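Local coordinates for protein response regulator (Vibrio cholerae O1 biovar El Tor, PDB 7KPO) that probably binds DNA, as the DNA-binding domain of the sensor histidine kinase ChiS, at residues Thr33-Trp41 against Thr72-Ile80; Met8-Thr17 against Leu59-Trp70. All coordinates share one frame; numbering follows the deposited sequence. Where two conformers were deposited one is given.

Contact 1 (Thr33-Trp41 against Thr72-Ile80). With SO4 (sulfate ion), chain B.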
loop_
_atom_site.group_PDB
_atom_site.type_symbol
_atom_site.label_atom_id
_atom_site.label_comp_id
_atom_site.label_asym_id
_atom_site.label_seq_id
_atom_site.Cartn_x
_atom_site.Cartn_y
_atom_site.Cartn_z
ATOM N N THR A 33 16.398 -7.078 11.897
ATOM C CA THR A 33 15.521 -8.110 11.282
ATOM C C THR A 33 15.032 -7.633 9.912
ATOM O O THR A 33 14.934 -8.470 8.999
ATOM C CB THR A 33 14.377 -8.492 12.222
ATOM O OG1 THR A 33 15.007 -9.084 13.358
ATOM C CG2 THR A 33 13.398 -9.460 11.598
ATOM N N PHE A 34 14.677 -6.360 9.787
ATOM C CA PHE A 34 14.293 -5.862 8.447
ATOM C C PHE A 34 15.431 -6.151 7.454
ATOM O O PHE A 34 15.165 -6.680 6.363
ATOM C CB PHE A 34 13.971 -4.368 8.485
ATOM C CG PHE A 34 14.154 -3.733 7.136
ATOM C CD1 PHE A 34 13.317 -4.053 6.080
ATOM C CD2 PHE A 34 15.216 -2.878 6.907
ATOM C CE1 PHE A 34 13.529 -3.511 4.824
ATOM C CE2 PHE A 34 15.422 -2.331 5.653
ATOM C CZ PHE A 34 14.577 -2.646 4.617
ATOM N N ALA A 35 16.666 -5.816 7.831
ATOM C CA ALA A 35 17.829 -6.001 6.930
ATOM C C ALA A 35 18.061 -7.478 6.640
ATOM O O ALA A 35 18.231 -7.849 5.477
ATOM C CB ALA A 35 19.073 -5.405 7.582
ATOM N N GLU A 36 18.076 -8.268 7.698
ATOM C CA GLU A 36 18.383 -9.703 7.576
ATOM C C GLU A 36 17.291 -10.434 6.787
ATOM O O GLU A 36 17.631 -11.194 5.864
ATOM C CB GLU A 36 18.536 -10.272 8.983
ATOM C CG GLU A 36 18.877 -11.736 8.982
ATOM C CD GLU A 36 20.170 -12.055 8.264
ATOM O OE1 GLU A 36 21.134 -11.268 8.407
ATOM O OE2 GLU A 36 20.205 -13.076 7.550
ATOM N N GLN A 37 16.025 -10.195 7.128
ATOM C CA GLN A 37 14.921 -10.932 6.463
ATOM C C GLN A 37 14.773 -10.474 5.005
ATOM O O GLN A 37 14.579 -11.336 4.131
ATOM C CB GLN A 37 13.631 -10.744 7.259
ATOM C CG GLN A 37 12.594 -11.819 6.976
ATOM C CD GLN A 37 13.014 -13.189 7.465
ATOM O OE1 GLN A 37 13.883 -13.336 8.330
ATOM N NE2 GLN A 37 12.381 -14.219 6.922
ATOM N N SER A 38 14.875 -9.168 4.750
ATOM C CA SER A 38 14.703 -8.650 3.367
ATOM C C SER A 38 15.925 -8.960 2.498
ATOM O O SER A 38 15.763 -9.032 1.270
ATOM C CB SER A 38 14.469 -7.165 3.372
ATOM O OG SER A 38 15.661 -6.458 3.697
ATOM N N GLY A 39 17.101 -9.065 3.119
ATOM C CA GLY A 39 18.360 -9.244 2.377
ATOM C C GLY A 39 18.784 -7.960 1.676
ATOM O O GLY A 39 19.744 -8.001 0.897
ATOM N N LEU A 40 18.136 -6.836 1.980
ATOM C CA LEU A 40 18.458 -5.582 1.244
ATOM C C LEU A 40 19.689 -4.875 1.814
ATOM O O LEU A 40 20.257 -4.045 1.083
ATOM C CB LEU A 40 17.236 -4.661 1.282
ATOM C CG LEU A 40 16.050 -5.139 0.451
ATOM C CD1 LEU A 40 14.821 -4.306 0.748
ATOM C CD2 LEU A 40 16.374 -5.103 -1.035
ATOM N N TRP A 41 20.065 -5.173 3.058
ATOM C CA TRP A 41 21.217 -4.495 3.703
ATOM C C TRP A 41 22.050 -5.534 4.429
ATOM O O TRP A 41 21.470 -6.469 5.004
ATOM C CB TRP A 41 20.738 -3.407 4.667
ATOM C CG TRP A 41 19.861 -2.384 4.023
ATOM C CD1 TRP A 41 18.503 -2.425 3.917
ATOM C CD2 TRP A 41 20.284 -1.165 3.384
ATOM N NE1 TRP A 41 18.048 -1.316 3.258
ATOM C CE2 TRP A 41 19.116 -0.528 2.919
ATOM C CE3 TRP A 41 21.525 -0.562 3.153
ATOM C CZ2 TRP A 41 19.156 0.692 2.253
ATOM C CZ3 TRP A 41 21.562 0.646 2.490
ATOM C CH2 TRP A 41 20.390 1.260 2.046
ATOM N N THR A 72 17.878 0.733 -3.840
ATOM C CA THR A 72 17.842 -0.103 -2.620
ATOM C C THR A 72 16.934 0.572 -1.585
ATOM O O THR A 72 16.213 -0.133 -0.867
ATOM C CB THR A 72 19.252 -0.364 -2.099
ATOM O OG1 THR A 72 19.974 -1.083 -3.099
ATOM C CG2 THR A 72 19.218 -1.161 -0.819
ATOM N N VAL A 73 16.978 1.903 -1.502
ATOM C CA VAL A 73 16.065 2.624 -0.571
ATOM C C VAL A 73 14.619 2.421 -1.044
ATOM O O VAL A 73 13.767 2.093 -0.212
ATOM C CB VAL A 73 16.426 4.113 -0.465
ATOM C CG1 VAL A 73 15.344 4.887 0.273
ATOM C CG2 VAL A 73 17.779 4.297 0.196
ATOM N N LEU A 74 14.339 2.603 -2.336
ATOM C CA LEU A 74 12.938 2.409 -2.805
ATOM C C LEU A 74 12.500 0.960 -2.550
ATOM O O LEU A 74 11.348 0.760 -2.146
ATOM C CB LEU A 74 12.821 2.789 -4.284
ATOM C CG LEU A 74 12.936 4.281 -4.582
ATOM C CD1 LEU A 74 12.994 4.528 -6.077
ATOM C CD2 LEU A 74 11.786 5.057 -3.965
ATOM N N ASN A 75 13.397 -0.009 -2.748
ATOM C CA ASN A 75 13.061 -1.434 -2.484
ATOM C C ASN A 75 12.772 -1.622 -0.990
ATOM O O ASN A 75 11.921 -2.451 -0.651
ATOM C CB ASN A 75 14.174 -2.381 -2.928
ATOM C CG ASN A 75 14.317 -2.461 -4.430
ATOM O OD1 ASN A 75 13.399 -2.108 -5.164
ATOM N ND2 ASN A 75 15.463 -2.931 -4.885
ATOM N N SER A 76 13.474 -0.879 -0.139
ATOM C CA SER A 76 13.272 -0.939 1.330
ATOM C C SER A 76 11.876 -0.411 1.685
ATOM O O SER A 76 11.164 -1.056 2.476
ATOM C CB SER A 76 14.336 -0.158 2.041
ATOM O OG SER A 76 15.619 -0.719 1.808
ATOM N N LEU A 77 11.515 0.755 1.136
ATOM C CA LEU A 77 10.169 1.326 1.387
ATOM C C LEU A 77 9.109 0.326 0.899
ATOM O O LEU A 77 8.135 0.082 1.628
ATOM C CB LEU A 77 10.023 2.672 0.667
ATOM C CG LEU A 77 11.077 3.739 0.976
ATOM C CD1 LEU A 77 10.787 5.014 0.205
ATOM C CD2 LEU A 77 11.160 4.043 2.458
ATOM N N ASP A 78 9.310 -0.262 -0.283
ATOM C CA ASP A 78 8.332 -1.233 -0.848
ATOM C C ASP A 78 8.235 -2.476 0.046
ATOM O O ASP A 78 7.118 -2.958 0.277
ATOM C CB ASP A 78 8.710 -1.628 -2.276
ATOM C CG ASP A 78 8.537 -0.517 -3.300
ATOM O OD1 ASP A 78 7.893 0.495 -2.971
ATOM O OD2 ASP A 78 9.067 -0.670 -4.414
ATOM N N TYR A 79 9.370 -2.975 0.532
ATOM C CA TYR A 79 9.376 -4.191 1.384
ATOM C C TYR A 79 8.594 -3.926 2.674
ATOM O O TYR A 79 7.749 -4.745 3.090
ATOM C CB TYR A 79 10.808 -4.612 1.710
ATOM C CG TYR A 79 10.891 -5.876 2.522
ATOM C CD1 TYR A 79 10.792 -5.847 3.902
ATOM C CD2 TYR A 79 11.049 -7.106 1.906
ATOM C CE1 TYR A 79 10.859 -7.007 4.653
ATOM C CE2 TYR A 79 11.117 -8.276 2.642
ATOM C CZ TYR A 79 11.024 -8.225 4.022
ATOM O OH TYR A 79 11.093 -9.369 4.761
ATOM N N ILE A 80 8.885 -2.795 3.309
ATOM C CA ILE A 80 8.206 -2.437 4.586
ATOM C C ILE A 80 6.701 -2.268 4.336
ATOM O O ILE A 80 5.908 -2.802 5.132
ATOM C CB ILE A 80 8.898 -1.213 5.208
ATOM C CG1 ILE A 80 10.292 -1.632 5.690
ATOM C CG2 ILE A 80 8.051 -0.614 6.321
ATOM C CD1 ILE A 80 11.205 -0.495 6.073
HETATM S S SO4 B . 21.324 -0.247 -6.466
HETATM O O1 SO4 B . 21.062 -1.596 -6.890
HETATM O O2 SO4 B . 20.364 0.159 -5.476
HETATM O O3 SO4 B . 21.228 0.620 -7.611
HETATM O O4 SO4 B . 22.646 -0.150 -5.911
#

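Contact 2 (Met8-Thr17 against Leu59-Trp70). With SO4 (sulfate ion), chain B.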
loop_
_atom_site.group_PDB
_atom_site.type_symbol
_atom_site.label_atom_id
_atom_site.label_comp_id
_atom_site.label_asym_id
_atom_site.label_seq_id
_atom_site.Cartn_x
_atom_site.Cartn_y
_atom_site.Cartn_z
HETATM N N MSE A 8 16.590 15.747 -2.619
HETATM C CA MSE A 8 16.503 14.304 -2.766
HETATM C C MSE A 8 17.138 13.606 -1.562
HETATM O O MSE A 8 16.580 12.644 -1.038
HETATM C CB MSE A 8 17.172 13.882 -4.077
HETATM C CG MSE A 8 16.387 14.288 -5.307
HETATM SE SE MSE A 8 17.419 14.091 -6.952
HETATM C CE MSE A 8 18.093 12.266 -6.776
ATOM N N ARG A 9 18.301 14.099 -1.118
ATOM C CA ARG A 9 19.004 13.504 0.014
ATOM C C ARG A 9 18.182 13.694 1.300
ATOM O O ARG A 9 18.090 12.745 2.095
ATOM C CB ARG A 9 20.414 14.098 0.112
ATOM C CG ARG A 9 21.316 13.711 -1.054
ATOM C CD ARG A 9 22.652 14.434 -1.088
ATOM N NE ARG A 9 23.516 14.047 0.019
ATOM C CZ ARG A 9 24.266 12.950 0.058
ATOM N NH1 ARG A 9 24.276 12.101 -0.957
ATOM N NH2 ARG A 9 24.999 12.697 1.128
ATOM N N ALA A 10 17.612 14.881 1.503
ATOM C CA ALA A 10 16.785 15.129 2.705
ATOM C C ALA A 10 15.550 14.221 2.698
ATOM O O ALA A 10 15.199 13.677 3.753
ATOM C CB ALA A 10 16.393 16.580 2.753
ATOM N N VAL A 11 14.906 14.078 1.545
ATOM C CA VAL A 11 13.698 13.216 1.455
ATOM C C VAL A 11 14.099 11.754 1.696
ATOM O O VAL A 11 13.350 11.034 2.368
ATOM C CB VAL A 11 12.987 13.416 0.105
ATOM C CG1 VAL A 11 11.854 12.426 -0.079
ATOM C CG2 VAL A 11 12.476 14.841 -0.037
ATOM N N LEU A 12 15.259 11.337 1.186
ATOM C CA LEU A 12 15.710 9.930 1.353
ATOM C C LEU A 12 15.867 9.615 2.849
ATOM O O LEU A 12 15.437 8.534 3.278
ATOM C CB LEU A 12 17.029 9.736 0.597
ATOM C CG LEU A 12 17.401 8.288 0.279
ATOM C CD1 LEU A 12 16.457 7.705 -0.756
ATOM C CD2 LEU A 12 18.831 8.194 -0.223
ATOM N N VAL A 13 16.454 10.534 3.617
ATOM C CA VAL A 13 16.655 10.298 5.073
ATOM C C VAL A 13 15.295 10.267 5.778
ATOM O O VAL A 13 15.072 9.381 6.623
ATOM C CB VAL A 13 17.609 11.334 5.689
ATOM C CG1 VAL A 13 17.620 11.243 7.207
ATOM C CG2 VAL A 13 19.019 11.202 5.127
ATOM N N GLU A 14 14.416 11.222 5.456
ATOM C CA GLU A 14 13.056 11.266 6.057
ATOM C C GLU A 14 12.323 9.958 5.739
ATOM O O GLU A 14 11.760 9.344 6.660
ATOM C CB GLU A 14 12.266 12.464 5.523
ATOM C CG GLU A 14 10.832 12.534 6.028
ATOM C CD GLU A 14 10.666 12.719 7.530
ATOM O OE1 GLU A 14 11.627 13.160 8.192
ATOM O OE2 GLU A 14 9.569 12.410 8.040
ATOM N N ALA A 15 12.367 9.535 4.478
ATOM C CA ALA A 15 11.647 8.316 4.050
ATOM C C ALA A 15 12.167 7.064 4.762
ATOM O O ALA A 15 11.373 6.261 5.247
ATOM C CB ALA A 15 11.744 8.171 2.551
HETATM N N MSE A 16 13.491 6.927 4.835
HETATM C CA MSE A 16 14.091 5.745 5.428
HETATM C C MSE A 16 13.799 5.675 6.920
HETATM O O MSE A 16 13.389 4.636 7.427
HETATM C CB MSE A 16 15.599 5.737 5.179
HETATM C CG MSE A 16 15.966 5.363 3.771
HETATM SE SE MSE A 16 15.262 3.594 3.307
HETATM C CE MSE A 16 16.269 2.209 4.253
ATOM N N THR A 17 14.012 6.787 7.620
ATOM C CA THR A 17 13.783 6.813 9.057
ATOM C C THR A 17 12.304 6.537 9.346
ATOM O O THR A 17 12.005 5.739 10.243
ATOM C CB THR A 17 14.246 8.131 9.688
ATOM O OG1 THR A 17 13.544 9.233 9.120
ATOM C CG2 THR A 17 15.730 8.344 9.515
ATOM N N LEU A 59 20.258 7.057 7.954
ATOM C CA LEU A 59 19.263 7.536 8.947
ATOM C C LEU A 59 19.606 8.944 9.435
ATOM O O LEU A 59 18.838 9.474 10.243
ATOM C CB LEU A 59 19.185 6.521 10.092
ATOM C CG LEU A 59 18.922 5.074 9.657
ATOM C CD1 LEU A 59 18.801 4.155 10.862
ATOM C CD2 LEU A 59 17.682 4.972 8.776
ATOM N N ARG A 60 20.700 9.522 8.939
ATOM C CA ARG A 60 21.111 10.903 9.300
ATOM C C ARG A 60 21.670 11.564 8.042
ATOM O O ARG A 60 22.447 10.921 7.316
ATOM C CB ARG A 60 22.172 10.920 10.410
ATOM C CG ARG A 60 21.705 10.323 11.729
ATOM C CD ARG A 60 22.739 10.324 12.847
ATOM N NE ARG A 60 23.071 11.639 13.396
ATOM C CZ ARG A 60 24.250 12.262 13.295
ATOM N NH1 ARG A 60 25.271 11.697 12.669
ATOM N NH2 ARG A 60 24.410 13.450 13.855
ATOM N N ILE A 61 21.330 12.826 7.818
ATOM C CA ILE A 61 21.865 13.511 6.613
ATOM C C ILE A 61 23.397 13.612 6.709
ATOM O O ILE A 61 24.046 13.543 5.664
ATOM C CB ILE A 61 21.184 14.883 6.428
ATOM C CG1 ILE A 61 21.415 15.452 5.028
ATOM C CG2 ILE A 61 21.597 15.878 7.503
ATOM C CD1 ILE A 61 20.856 14.600 3.905
ATOM N N GLU A 62 23.953 13.716 7.919
ATOM C CA GLU A 62 25.421 13.881 8.098
ATOM C C GLU A 62 26.198 12.646 7.631
ATOM O O GLU A 62 27.373 12.800 7.254
ATOM C CB GLU A 62 25.771 14.116 9.570
ATOM C CG GLU A 62 25.280 15.435 10.140
ATOM C CD GLU A 62 23.833 15.520 10.591
ATOM O OE1 GLU A 62 23.098 14.518 10.469
ATOM O OE2 GLU A 62 23.459 16.591 11.111
ATOM N N THR A 63 25.572 11.472 7.666
ATOM C CA THR A 63 26.283 10.209 7.337
ATOM C C THR A 63 25.826 9.624 5.997
ATOM O O THR A 63 26.431 8.636 5.552
ATOM C CB THR A 63 26.071 9.188 8.462
ATOM O OG1 THR A 63 24.667 9.011 8.658
ATOM C CG2 THR A 63 26.711 9.618 9.764
ATOM N N LEU A 64 24.807 10.205 5.369
ATOM C CA LEU A 64 24.295 9.637 4.100
ATOM C C LEU A 64 25.447 9.544 3.103
ATOM O O LEU A 64 26.154 10.526 2.884
ATOM C CB LEU A 64 23.178 10.537 3.574
ATOM C CG LEU A 64 22.516 10.046 2.292
ATOM C CD1 LEU A 64 21.736 8.762 2.540
ATOM C CD2 LEU A 64 21.615 11.121 1.720
ATOM N N PRO A 65 25.681 8.379 2.458
ATOM C CA PRO A 65 26.780 8.263 1.504
ATOM C C PRO A 65 26.738 9.287 0.364
ATOM O O PRO A 65 25.672 9.747 -0.020
ATOM C CB PRO A 65 26.622 6.840 0.950
ATOM C CG PRO A 65 25.958 6.093 2.085
ATOM C CD PRO A 65 24.981 7.099 2.662
ATOM N N LYS A 66 27.922 9.614 -0.148
ATOM C CA LYS A 66 28.050 10.544 -1.296
ATOM C C LYS A 66 27.253 9.969 -2.470
ATOM O O LYS A 66 26.639 10.756 -3.207
ATOM C CB LYS A 66 29.532 10.718 -1.640
ATOM C CG LYS A 66 29.840 11.612 -2.835
ATOM C CD LYS A 66 31.328 11.815 -3.076
ATOM C CE LYS A 66 32.089 10.531 -3.339
ATOM N NZ LYS A 66 31.579 9.818 -4.535
ATOM N N THR A 67 27.267 8.638 -2.605
ATOM C CA THR A 67 26.539 7.908 -3.675
ATOM C C THR A 67 25.451 7.052 -3.035
ATOM O O THR A 67 25.679 5.890 -2.711
ATOM C CB THR A 67 27.482 7.031 -4.510
ATOM O OG1 THR A 67 28.478 7.882 -5.075
ATOM C CG2 THR A 67 26.775 6.270 -5.612
ATOM N N PRO A 68 24.240 7.594 -2.791
ATOM C CA PRO A 68 23.167 6.792 -2.210
ATOM C C PRO A 68 22.677 5.718 -3.188
ATOM O O PRO A 68 22.677 5.962 -4.382
ATOM C CB PRO A 68 22.034 7.793 -1.947
ATOM C CG PRO A 68 22.704 9.152 -2.028
ATOM C CD PRO A 68 23.838 8.986 -3.013
ATOM N N ARG A 69 22.294 4.557 -2.658
ATOM C CA ARG A 69 21.701 3.481 -3.492
ATOM C C ARG A 69 20.184 3.724 -3.521
ATOM O O ARG A 69 19.446 3.078 -2.776
ATOM C CB ARG A 69 22.090 2.110 -2.941
ATOM C CG ARG A 69 23.577 1.801 -3.025
ATOM C CD ARG A 69 23.832 0.363 -2.613
ATOM N NE ARG A 69 25.228 -0.051 -2.691
ATOM C CZ ARG A 69 25.798 -0.647 -3.737
ATOM N NH1 ARG A 69 25.100 -0.911 -4.828
ATOM N NH2 ARG A 69 27.075 -0.986 -3.684
ATOM N N TRP A 70 19.748 4.651 -4.375
ATOM C CA TRP A 70 18.323 5.056 -4.483
ATOM C C TRP A 70 17.402 3.849 -4.672
ATOM O O TRP A 70 16.344 3.815 -4.027
ATOM C CB TRP A 70 18.147 6.053 -5.633
ATOM C CG TRP A 70 19.034 7.251 -5.502
ATOM C CD1 TRP A 70 20.246 7.431 -6.098
ATOM C CD2 TRP A 70 18.816 8.413 -4.680
ATOM N NE1 TRP A 70 20.785 8.631 -5.726
ATOM C CE2 TRP A 70 19.933 9.258 -4.863
ATOM C CE3 TRP A 70 17.789 8.833 -3.832
ATOM C CZ2 TRP A 70 20.056 10.485 -4.214
ATOM C CZ3 TRP A 70 17.907 10.050 -3.196
ATOM C CH2 TRP A 70 19.025 10.861 -3.388
HETATM S S SO4 B . 21.324 -0.247 -6.466
HETATM O O1 SO4 B . 21.062 -1.596 -6.890
HETATM O O2 SO4 B . 20.364 0.159 -5.476
HETATM O O3 SO4 B . 21.228 0.620 -7.611
HETATM O O4 SO4 B . 22.646 -0.150 -5.911
HETATM O O HOH W 1 24.444 14.644 3.211
#

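Contact 1 (Thr33-Trp41 against Thr72-Ile80)
Trp41 points its indole N-H at the hydroxyl of Ser76: NE1 donates to OG over 2.9 Å at an N-H...O angle of 152°, with the oxygen 16° out of the indole plane. Ser76 is held ready for it, because its OG, turned away from its own carbonyl carbon (chi1 -63°), in turn donates to Thr72 O. That carbonyl also receives the helical N-H of Ser76, from the other face of its plane. A small hydroxyl suits this buried place, since it both accepts from the indole and gives its proton back to its own helix. One turn earlier, the methyl CG2 of Thr72 lies over the six-membered ring of Trp41, 3.9 Å from its centroid, while OG1 of the same residue binds a sulfate oxygen, O2.

Farther along, Ser38 sets its CB over the centre of one face of the Tyr79 ring, 3.5 Å from the centroid, as a CH-pi contact. Serine suits the place because its OG serves its own chain: it donates to Phe34 O and, in an ST turn, accepts from Leu40 N, at the end of the helix where Gly39 takes positive phi. Ile80 CD1 lies over one face of the Phe34 ring and Ser38 OG over the opposite face, both offset toward the rim; Tyr79 CD1 and Ser76 OG meet its edge, and the Phe34 and Tyr79 planes stand 61° apart. Leu40 lays CD1 against the backbone of Asn75 and Ser76.

The helical segments 33-38 and 72-80 run at 96° to each other, with Leu20 of helix 2-27 touching Phe34 and Tyr58 edge-to-face with Trp41.

Contact 2 (Met8-Thr17 against Leu59-Trp70)
Arg9 reaches from helix 2-27 into the loop and grips the carbonyl of Pro65 end-on: NH1 donates to Pro65 O at 2.9 Å and NH2 to the same oxygen at 3.2 Å. Both nitrogens approach from one face of the carbonyl plane, NH2 from well above it. A long side chain with several N-H groups suits a loop lacking regular structure, since NH2 also reaches Leu64 O, weakly, and Ile61 O through a water. The chain is bent at chi3 (68°), bringing the guanidinium to the carbonyls of Leu64 and Pro65, and Leu64 CD2 lies 3.6 Å above its plane, so an apolar methyl covers the centre of one face.

Beside this polar grip, Trp70 offers its broad indole to the helix. Pro68 CB lies over one indole face. On the opposite face, in one of two conformers, the selenomethionine Met8 places CE 3.9 Å from the six-membered ring centroid. Leu12, likewise in one of two conformers, touches both Trp70 and Pro68 CB. At the other end the branched Val13 and Thr17 fit against the chain at Leu59, with Thr17 CG2 3.4 Å from Leu59 O.

Behind this first shell, Tyr58 touches Leu12, Leu64 and Pro65, and its hydroxyl bonds to Arg69 N. The loop, which joins helix 53-57 to helix 70-83, is therefore laid along helix 2-27, whose other sides meet helices 70-83 and 89-106.

In the fold
The centres of contacts 1 and 2 lie 15 Å apart, on opposite sides of the chain's centre. Along the chain their segments alternate: 8-17, 33-41, 59-70, 72-80, so the two long-range closures interlock. Helix 70-83 joins them, as Trp70 at its start belongs to contact 2 and residues 72-80 to contact 1. They also touch directly, where Leu77 packs on Ala15 of helix 2-27 and, in one conformer of Leu12 and Met16, where Val73 meets both. A sulfate, probably from the crystallisation liquor, is bound by Arg69, Arg71 and Thr72 at the start of helix 70-83; in a DNA-binding domain such an anion site is suggestive of phosphate contacts, though it does not prove them.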